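Local coordinates for D-glyceraldehyde dehydrogenase (NADP(+)) (Thermoplasma acidophilum, PDB 5IZD), which oxidises D-glyceraldehyde to (R)-glycerate with NADP(+) as the electron acceptor, a step of the non-phosphorylated Entner-Doudoroff pathway, at the interface of chains A and B and the interface of chains A and C. Numbering follows the deposited sequence. Chains: chain A/B/C, D-glyceraldehyde dehydrogenase (NADP(+)).

Contact 1 and contact 2 lie on the same subunit, chain A, with the centres of their C-alpha atoms about 29 Å apart, and each brings in a different neighbour. At contact 1 helix 418-427 of chain A meets strands 130-138 and 468-476 of chain B and the residue just past the latter; at contact 2 helices 262-274 and 294-305 receive the C-terminal tail of chain C. The two share no residue. Being held by two different partners at once fits the homotetramer, a dimer of dimers. Both patches sit well away from the predicted catalytic base, A:Glu247, about 27 Å and 26 Å from their centres.

Contact 1: the interface of chains A and B. Residues chain A 419, 422-423; chain B 133, 475, 477.
The phenol ring of B:Tyr477 turns one face to A:Phe422, whose CB sits over it, 3.4 Å from the ring centroid and displaced toward the CG side. This is a CH-pi contact made chiefly by the root of the phenylalanine side chain, with ring atom CG also near CD2 of the tyrosine. The ring of A:Phe422 carries on past the tyrosine and takes B:Val475 on one face, with CG1 3.9 Å above its plane and off toward the rim. On the same side of the ring, CE2 of B:Phe133 comes to CE1 of A:Phe422 at 3.9 Å, each atom above the border of the other, tilted ring.

A:Phe422 thus reaches three chain B residues with different parts of one side chain: CB and CG for the tyrosine, CE2 for the valine and CE1 for the other phenylalanine. Its CG points away from the carbonyl carbon (chi1 -69°), which carries the ring beyond the tyrosine toward the two strands. The tyrosine has the less usual first torsion: its CG stands between backbone N and carbonyl carbon (chi1 50°), and the ring is laid against the helix of chain A. There it also follows the backbone, with CE1 4.0 Å from CA of A:Glu423. OD1 of the A:Asn419 amide lies 3.5 Å from CA of B:Tyr477, a van der Waals approach. Replacing B:Tyr477 with an alanine would probably leave CB of A:Phe422 without the aromatic face it rests on and open a gap beside helix 418-427.

A:Phe422 and B:Tyr477 bury 76 and 74 Å², most of what this patch hides. Among these side chains the packing is mainly by apolar surface, and the two-fold symmetry repeats it with the chains exchanged. The patch docks helix 418-427 of one subunit against the loop residue B:Tyr477 and the adjoining strands 130-138 and 468-476, and so helps hold the homotetramer together.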
ATOM      1  N   ASN A 419      16.390  16.474 -18.609  1.00 36.63           N
ATOM      2  CA  ASN A 419      15.514  15.805 -19.558  1.00 36.48           C
ATOM      3  C   ASN A 419      16.000  14.423 -19.906  1.00 35.84           C
ATOM      4  O   ASN A 419      15.189  13.538 -20.089  1.00 35.71           O
ATOM      5  CB  ASN A 419      15.333  16.664 -20.787  1.00 37.40           C
ATOM      6  CG  ASN A 419      14.657  17.988 -20.450  1.00 38.08           C
ATOM      7  OD1 ASN A 419      13.896  18.088 -19.471  1.00 38.02           O
ATOM      8  ND2 ASN A 419      14.978  18.998 -21.205  1.00 38.81           N
ATOM      9  N   PHE A 422      15.199  12.162 -16.415  1.00 33.36           N
ATOM     10  CA  PHE A 422      13.798  11.748 -16.286  1.00 33.37           C
ATOM     11  C   PHE A 422      13.337  10.853 -17.443  1.00 33.42           C
ATOM     12  O   PHE A 422      12.576   9.901 -17.252  1.00 33.14           O
ATOM     13  CB  PHE A 422      12.886  12.982 -16.163  1.00 34.09           C
ATOM     14  CG  PHE A 422      13.051  13.719 -14.868  1.00 34.34           C
ATOM     15  CD1 PHE A 422      12.633  13.145 -13.668  1.00 34.20           C
ATOM     16  CD2 PHE A 422      13.617  14.965 -14.829  1.00 35.09           C
ATOM     17  CE1 PHE A 422      12.766  13.821 -12.452  1.00 34.29           C
ATOM     18  CE2 PHE A 422      13.745  15.639 -13.627  1.00 35.44           C
ATOM     19  CZ  PHE A 422      13.319  15.073 -12.439  1.00 34.90           C
ATOM     20  N   GLU A 423      13.787  11.140 -18.649  1.00 34.21           N
ATOM     21  CA  GLU A 423      13.421  10.308 -19.781  1.00 34.49           C
ATOM     22  C   GLU A 423      14.056   8.903 -19.719  1.00 33.67           C
ATOM     23  O   GLU A 423      13.376   7.911 -19.965  1.00 33.13           O
ATOM     24  CB  GLU A 423      13.768  11.027 -21.109  1.00 35.93           C
ATOM     25  CG  GLU A 423      13.344  10.215 -22.339  1.00 36.59           C
ATOM     26  CD  GLU A 423      13.621  10.900 -23.637  1.00 37.89           C
ATOM     27  OE1 GLU A 423      12.576  11.250 -24.215  1.00 39.34           O
ATOM     28  OE2 GLU A 423      14.813  11.104 -24.036  1.00 38.17           O
TER
ATOM     29  N   PHE B 133       5.635  13.407  -8.397  1.00 32.75           N
ATOM     30  CA  PHE B 133       6.369  12.742  -7.294  1.00 33.00           C
ATOM     31  C   PHE B 133       5.738  13.172  -5.991  1.00 33.11           C
ATOM     32  O   PHE B 133       5.415  14.368  -5.824  1.00 33.62           O
ATOM     33  CB  PHE B 133       7.864  13.125  -7.323  1.00 33.49           C
ATOM     34  CG  PHE B 133       8.562  12.670  -8.555  1.00 33.71           C
ATOM     35  CD1 PHE B 133       8.955  11.378  -8.687  1.00 33.99           C
ATOM     36  CD2 PHE B 133       8.745  13.508  -9.607  1.00 34.60           C
ATOM     37  CE1 PHE B 133       9.582  10.931  -9.860  1.00 34.26           C
ATOM     38  CE2 PHE B 133       9.339  13.080 -10.804  1.00 34.77           C
ATOM     39  CZ  PHE B 133       9.734  11.782 -10.937  1.00 34.48           C
ATOM     40  N   VAL B 475       6.613  17.509 -12.556  1.00 32.34           N
ATOM     41  CA  VAL B 475       7.740  17.785 -13.435  1.00 32.72           C
ATOM     42  C   VAL B 475       7.350  17.545 -14.899  1.00 32.91           C
ATOM     43  O   VAL B 475       6.745  16.530 -15.196  1.00 32.54           O
ATOM     44  CB  VAL B 475       8.929  16.868 -13.033  1.00 32.62           C
ATOM     45  CG1 VAL B 475      10.151  17.182 -13.860  1.00 33.17           C
ATOM     46  CG2 VAL B 475       9.276  17.056 -11.569  1.00 32.45           C
ATOM     47  N   TYR B 477       9.333  17.210 -18.451  1.00 34.51           N
ATOM     48  CA  TYR B 477      10.620  16.985 -19.026  1.00 35.01           C
ATOM     49  C   TYR B 477      10.502  16.751 -20.514  1.00 35.60           C
ATOM     50  O   TYR B 477      11.387  16.123 -21.088  1.00 35.84           O
ATOM     51  CB  TYR B 477      11.383  15.810 -18.288  1.00 34.56           C
ATOM     52  CG  TYR B 477      10.613  14.495 -18.084  1.00 34.07           C
ATOM     53  CD1 TYR B 477      10.674  13.458 -19.027  1.00 34.27           C
ATOM     54  CD2 TYR B 477       9.853  14.278 -16.929  1.00 33.71           C
ATOM     55  CE1 TYR B 477      10.002  12.243 -18.828  1.00 33.85           C
ATOM     56  CE2 TYR B 477       9.137  13.090 -16.745  1.00 33.37           C
ATOM     57  CZ  TYR B 477       9.229  12.079 -17.697  1.00 33.45           C
ATOM     58  OH  TYR B 477       8.551  10.921 -17.472  1.00 33.22           O
TER

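Contact 2: the interface of chains A and C. Residues chain A 263, 266-267, 270, 300, 304; chain C 487, 491-492.
C:Phe492, the last modelled residue of chain C, follows the short 3-10 turn 489-491 with phi -131° and packs its ring against A:Lys267 and A:Leu304 on helices 262-274 and 294-305. With CG anti to the carbonyl carbon (chi1 -65°), the ring is directed in between these two side chains. On one face lies the aliphatic part of A:Lys267: CG is 3.6 Å from the ring centroid in a CH-pi contact, and the chain, extended beyond CG, runs past the ring in the opposite direction and brings CE over the CD1 side. On the opposite face sits CD2 of A:Leu304, shifted toward the rim, while its CD1 approaches ring atom CZ of C:Phe492 at 3.6 Å. A:Leu270 adds CD1 near the CE1 rim.

CB of C:Leu491 meets CD2 of A:Leu304 at 3.6 Å, and CG1 of C:Val487 comes to 4.0 Å from CD1 of A:Leu270.

The tail of one subunit thereby adds to the homotetramer contacts. Beside the ring, A:Arg300 and A:Asp263 form a salt bridge within chain A, and CD1 of A:Leu266 covers the centre of the guanidinium face. NH2 of A:Arg300 comes to 4.0 Å from CD2 of C:Phe492, the guanidinium steeply inclined to the ring. Both terminal nitrogens of A:Arg300 converge on one carboxylate oxygen: NH2 reaches OD1 of A:Asp263 at 2.9 Å, nearly along the C-O axis, and NH1 reaches the same OD1 at 3.2 Å from the anti side, 30° out of the carboxylate plane.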
ATOM      1  N   ASP A 263      35.374  13.739 -13.122  1.00 40.06           N
ATOM      2  CA  ASP A 263      35.902  13.153 -11.906  1.00 39.45           C
ATOM      3  C   ASP A 263      34.916  12.179 -11.320  1.00 37.62           C
ATOM      4  O   ASP A 263      35.277  11.094 -10.967  1.00 36.58           O
ATOM      5  CB  ASP A 263      36.258  14.219 -10.844  1.00 40.84           C
ATOM      6  CG  ASP A 263      37.594  14.928 -11.126  1.00 42.55           C
ATOM      7  OD1 ASP A 263      38.374  14.474 -11.980  1.00 42.82           O
ATOM      8  OD2 ASP A 263      37.861  15.966 -10.480  1.00 44.44           O
ATOM      9  N   LEU A 266      34.561   8.966 -13.607  1.00 33.44           N
ATOM     10  CA  LEU A 266      35.774   8.149 -13.448  1.00 33.51           C
ATOM     11  C   LEU A 266      35.863   7.436 -12.099  1.00 33.22           C
ATOM     12  O   LEU A 266      36.212   6.281 -12.055  1.00 32.73           O
ATOM     13  CB  LEU A 266      37.047   8.959 -13.706  1.00 34.15           C
ATOM     14  CG  LEU A 266      37.230   9.305 -15.170  1.00 34.59           C
ATOM     15  CD1 LEU A 266      38.202  10.478 -15.377  1.00 35.36           C
ATOM     16  CD2 LEU A 266      37.663   8.066 -15.929  1.00 34.36           C
ATOM     17  N   LYS A 267      35.548   8.135 -11.015  1.00 33.51           N
ATOM     18  CA  LYS A 267      35.532   7.521  -9.704  1.00 33.41           C
ATOM     19  C   LYS A 267      34.538   6.374  -9.652  1.00 32.38           C
ATOM     20  O   LYS A 267      34.858   5.276  -9.152  1.00 31.80           O
ATOM     21  CB  LYS A 267      35.104   8.509  -8.649  1.00 34.39           C
ATOM     22  CG  LYS A 267      36.196   9.422  -8.169  1.00 35.76           C
ATOM     23  CD  LYS A 267      35.607  10.339  -7.088  1.00 36.70           C
ATOM     24  CE  LYS A 267      36.646  11.317  -6.594  1.00 38.01           C
ATOM     25  NZ  LYS A 267      35.991  12.361  -5.765  1.00 39.10           N
ATOM     26  N   LEU A 270      35.726   3.381 -11.810  1.00 31.30           N
ATOM     27  CA  LEU A 270      36.728   2.575 -11.085  1.00 31.46           C
ATOM     28  C   LEU A 270      36.039   1.602 -10.142  1.00 30.73           C
ATOM     29  O   LEU A 270      36.405   0.411 -10.079  1.00 30.43           O
ATOM     30  CB  LEU A 270      37.698   3.460 -10.316  1.00 32.19           C
ATOM     31  CG  LEU A 270      38.801   4.162 -11.115  1.00 32.98           C
ATOM     32  CD1 LEU A 270      39.516   5.174 -10.200  1.00 33.59           C
ATOM     33  CD2 LEU A 270      39.806   3.147 -11.651  1.00 33.05           C
ATOM     34  N   ARG A 300      42.291   9.143 -19.178  1.00 37.99           N
ATOM     35  CA  ARG A 300      42.243   9.285 -17.724  1.00 37.82           C
ATOM     36  C   ARG A 300      41.935   7.913 -17.100  1.00 37.14           C
ATOM     37  O   ARG A 300      42.552   7.533 -16.098  1.00 36.85           O
ATOM     38  CB  ARG A 300      41.215  10.364 -17.293  1.00 38.12           C
ATOM     39  CG  ARG A 300      41.650  11.768 -17.693  1.00 39.38           C
ATOM     40  CD  ARG A 300      40.841  12.891 -17.051  1.00 39.91           C
ATOM     41  NE  ARG A 300      41.005  12.792 -15.598  1.00 40.24           N
ATOM     42  CZ  ARG A 300      40.209  13.354 -14.691  1.00 40.52           C
ATOM     43  NH1 ARG A 300      39.176  14.100 -15.044  1.00 40.52           N
ATOM     44  NH2 ARG A 300      40.503  13.180 -13.399  1.00 40.61           N
ATOM     45  N   LEU A 304      44.234   5.907 -14.451  1.00 37.87           N
ATOM     46  CA  LEU A 304      43.805   5.507 -13.119  1.00 37.68           C
ATOM     47  C   LEU A 304      43.886   3.983 -12.867  1.00 37.63           C
ATOM     48  O   LEU A 304      44.275   3.520 -11.750  1.00 37.55           O
ATOM     49  CB  LEU A 304      42.403   6.005 -12.859  1.00 37.22           C
ATOM     50  CG  LEU A 304      42.346   7.514 -12.671  1.00 37.66           C
ATOM     51  CD1 LEU A 304      40.965   7.973 -13.061  1.00 37.35           C
ATOM     52  CD2 LEU A 304      42.645   7.868 -11.227  1.00 37.76           C
TER
ATOM     53  N   VAL C 487      37.698   3.448  -3.246  1.00 43.29           N
ATOM     54  CA  VAL C 487      38.399   4.149  -4.327  1.00 44.13           C
ATOM     55  C   VAL C 487      39.192   5.207  -3.600  1.00 46.09           C
ATOM     56  O   VAL C 487      38.604   6.098  -3.011  1.00 44.98           O
ATOM     57  CB  VAL C 487      37.412   4.775  -5.352  1.00 44.12           C
ATOM     58  CG1 VAL C 487      38.149   5.549  -6.440  1.00 44.38           C
ATOM     59  CG2 VAL C 487      36.541   3.686  -5.962  1.00 43.21           C
ATOM     60  N   LEU C 491      43.848   9.234  -5.708  1.00 64.96           N
ATOM     61  CA  LEU C 491      43.908   9.198  -7.142  1.00 64.73           C
ATOM     62  C   LEU C 491      43.341  10.445  -7.809  1.00 64.71           C
ATOM     63  O   LEU C 491      43.547  10.637  -8.991  1.00 65.69           O
ATOM     64  CB  LEU C 491      43.123   8.006  -7.642  1.00 63.97           C
ATOM     65  CG  LEU C 491      43.620   6.670  -7.187  1.00 65.30           C
ATOM     66  CD1 LEU C 491      42.568   5.616  -7.363  1.00 64.65           C
ATOM     67  CD2 LEU C 491      44.863   6.297  -7.945  1.00 65.72           C
ATOM     68  N   PHE C 492      42.625  11.281  -7.066  1.00 64.09           N
ATOM     69  CA  PHE C 492      41.986  12.443  -7.639  1.00 63.92           C
ATOM     70  C   PHE C 492      42.294  13.684  -6.821  1.00 65.39           C
ATOM     71  O   PHE C 492      43.387  13.851  -6.314  1.00 68.18           O
ATOM     72  CB  PHE C 492      40.458  12.248  -7.700  1.00 62.41           C
ATOM     73  CG  PHE C 492      39.992  11.141  -8.615  1.00 58.74           C
ATOM     74  CD1 PHE C 492      39.818   9.876  -8.136  1.00 55.88           C
ATOM     75  CD2 PHE C 492      39.671  11.400  -9.928  1.00 57.15           C
ATOM     76  CE1 PHE C 492      39.387   8.874  -8.948  1.00 53.79           C
ATOM     77  CE2 PHE C 492      39.236  10.407 -10.750  1.00 55.34           C
ATOM     78  CZ  PHE C 492      39.094   9.137 -10.253  1.00 54.26           C
TER